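Local coordinates for protein endo-beta-mannanase (Opitutaceae bacterium TAV5, PDB 7BOB) that acts as a homotrimeric exo-beta-1,4-mannosidase of glycosyl hydrolase family 5, probably releasing mannose from beta-1,4-linked manno-oligosaccharides in the hindgut of a wood-feeding termite, at residues 338-343 against 349-354. Residues are numbered along the deposited sequence; the frame is centred on the assembly and turned at random.
Sequences LGLVDI and KGLEYF
Leu-340 turns its CG away from its own backbone N (chi1 169°), and Leu-351 turns its CG away from its carbonyl carbon (chi1 -50°); with these two settings the side chains run antiparallel, each passing the other. Each methyl ends near the base of the other residue: CD1 of Leu-340 lies 3.9 Å from CB of Leu-351, while CD1 of Leu-351 comes to 4.0 Å from CA of Leu-340. The same methyl of Leu-351 rests against the peptide just before, 3.6 Å from the carbonyl oxygen O of Gly-339. That oxygen is not left to apolar company, since Lys-348 NZ donates a hydrogen bond to it, and the N of Gly-339 bonds to OD1 of Asp-321. Three residues after Leu-351, Phe-354 extends the apolar surface. Its ring meets Leu-340 by the edge, with the methyl CD1 of Leu-340 near the ring plane and 4.4 Å from CD2 of Phe-354, a looser touch than that between the leucines. The phenylalanine belongs to the first turn of helix 352-364, where its N bonds to the O of Leu-351 at 3.1 Å. Beyond the contact its ring packs edge-to-face with Phe-282, and Trp-316, at the end of strand 311-316, touches both leucines and Phe-354. The contact joins the long loop that follows the eighth strand of the family's (beta/alpha)8 barrel to the first turn of the helix that ends this loop. Between the segments it is van der Waals packing of methyls, a ring edge and one carbonyl oxygen, so it depends on fit and burial rather than on directional bonds, and the buried carbonyl can accept a methyl neighbour because its hydrogen bond comes from Lys-348.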
loop_
_atom_site.group_PDB
_atom_site.type_symbol
_atom_site.label_atom_id
_atom_site.label_comp_id
_atom_site.label_asym_id
_atom_site.label_seq_id
_atom_site.Cartn_x
_atom_site.Cartn_y
_atom_site.Cartn_z
ATOM N N LEU A 338 -23.816 19.376 15.807
ATOM C CA LEU A 338 -22.868 19.227 16.901
ATOM C C LEU A 338 -23.071 20.276 17.996
ATOM O O LEU A 338 -22.238 20.379 18.908
ATOM C CB LEU A 338 -21.447 19.296 16.348
ATOM C CG LEU A 338 -21.220 18.265 15.220
ATOM C CD1 LEU A 338 -19.808 18.346 14.688
ATOM C CD2 LEU A 338 -21.534 16.836 15.731
ATOM N N GLY A 339 -24.131 21.077 17.906
ATOM C CA GLY A 339 -24.287 22.186 18.836
ATOM C C GLY A 339 -24.444 21.711 20.275
ATOM O O GLY A 339 -25.046 20.667 20.551
ATOM N N LEU A 340 -23.854 22.470 21.197
ATOM C CA LEU A 340 -24.244 22.356 22.592
ATOM C C LEU A 340 -25.667 22.851 22.792
ATOM O O LEU A 340 -26.364 22.401 23.715
ATOM C CB LEU A 340 -23.270 23.140 23.474
ATOM C CG LEU A 340 -23.696 23.345 24.935
ATOM C CD1 LEU A 340 -23.484 22.059 25.777
ATOM C CD2 LEU A 340 -22.992 24.550 25.549
ATOM N N VAL A 341 -26.131 23.698 21.883
ATOM C CA VAL A 341 -27.335 24.487 22.041
ATOM C C VAL A 341 -28.185 24.361 20.778
ATOM O O VAL A 341 -27.657 24.351 19.660
ATOM C CB VAL A 341 -26.932 25.949 22.321
ATOM C CG1 VAL A 341 -28.006 26.892 21.912
ATOM C CG2 VAL A 341 -26.523 26.117 23.793
ATOM N N ASP A 342 -29.478 24.290 20.951
ATOM C CA ASP A 342 -30.379 24.204 19.840
ATOM C C ASP A 342 -30.714 25.571 19.281
ATOM O O ASP A 342 -30.205 26.581 19.705
ATOM C CB ASP A 342 -31.657 23.461 20.208
ATOM C CG ASP A 342 -32.493 24.190 21.178
ATOM O OD1 ASP A 342 -32.142 25.295 21.543
ATOM O OD2 ASP A 342 -33.517 23.667 21.599
ATOM N N ILE A 343 -31.662 25.574 18.365
ATOM C CA ILE A 343 -32.132 26.749 17.673
ATOM C C ILE A 343 -32.740 27.813 18.531
ATOM O O ILE A 343 -32.722 28.955 18.165
ATOM C CB ILE A 343 -33.214 26.370 16.686
ATOM C CG1 ILE A 343 -34.394 25.774 17.449
ATOM C CG2 ILE A 343 -32.638 25.425 15.639
ATOM C CD1 ILE A 343 -35.527 26.738 17.670
ATOM N N LYS A 349 -30.930 18.618 25.506
ATOM C CA LYS A 349 -31.128 17.529 26.447
ATOM C C LYS A 349 -30.011 16.501 26.270
ATOM O O LYS A 349 -29.747 16.037 25.152
ATOM C CB LYS A 349 -32.506 16.901 26.233
ATOM C CG LYS A 349 -32.896 15.854 27.265
ATOM C CD LYS A 349 -34.078 15.031 26.759
ATOM C CE LYS A 349 -34.316 13.779 27.603
ATOM N NZ LYS A 349 -35.521 13.036 27.128
ATOM N N GLY A 350 -29.315 16.191 27.363
ATOM C CA GLY A 350 -28.205 15.266 27.346
ATOM C C GLY A 350 -26.850 15.905 27.571
ATOM O O GLY A 350 -25.926 15.214 28.024
ATOM N N LEU A 351 -26.705 17.204 27.305
ATOM C CA LEU A 351 -25.406 17.866 27.363
ATOM C C LEU A 351 -25.259 18.843 28.532
ATOM O O LEU A 351 -24.170 19.416 28.707
ATOM C CB LEU A 351 -25.137 18.588 26.031
ATOM C CG LEU A 351 -25.343 17.773 24.726
ATOM C CD1 LEU A 351 -24.935 18.570 23.492
ATOM C CD2 LEU A 351 -24.617 16.425 24.760
ATOM N N GLU A 352 -26.309 19.030 29.349
ATOM C CA GLU A 352 -26.281 20.015 30.440
ATOM C C GLU A 352 -25.095 19.815 31.370
ATOM O O GLU A 352 -24.625 20.775 31.988
ATOM C CB GLU A 352 -27.576 19.966 31.274
ATOM C CG GLU A 352 -28.862 19.691 30.471
ATOM C CD GLU A 352 -28.999 18.206 30.068
ATOM O OE1 GLU A 352 -28.417 17.331 30.764
ATOM O OE2 GLU A 352 -29.662 17.909 29.047
ATOM N N TYR A 353 -24.572 18.589 31.459
ATOM C CA TYR A 353 -23.499 18.349 32.415
ATOM C C TYR A 353 -22.258 19.173 32.109
ATOM O O TYR A 353 -21.543 19.563 33.038
ATOM C CB TYR A 353 -23.107 16.874 32.461
ATOM C CG TYR A 353 -21.972 16.668 33.420
ATOM C CD1 TYR A 353 -22.165 16.862 34.797
ATOM C CD2 TYR A 353 -20.706 16.328 32.968
ATOM C CE1 TYR A 353 -21.132 16.692 35.699
ATOM C CE2 TYR A 353 -19.657 16.148 33.862
ATOM C CZ TYR A 353 -19.878 16.338 35.233
ATOM O OH TYR A 353 -18.850 16.169 36.139
ATOM N N PHE A 354 -21.944 19.407 30.825
ATOM C CA PHE A 354 -20.811 20.285 30.536
ATOM C C PHE A 354 -20.981 21.642 31.220
ATOM O O PHE A 354 -20.016 22.205 31.748
ATOM C CB PHE A 354 -20.626 20.485 29.032
ATOM C CG PHE A 354 -19.475 21.398 28.695
ATOM C CD1 PHE A 354 -18.246 21.234 29.325
ATOM C CD2 PHE A 354 -19.631 22.438 27.787
ATOM C CE1 PHE A 354 -17.183 22.068 29.041
ATOM C CE2 PHE A 354 -18.566 23.289 27.496
ATOM C CZ PHE A 354 -17.341 23.109 28.113
#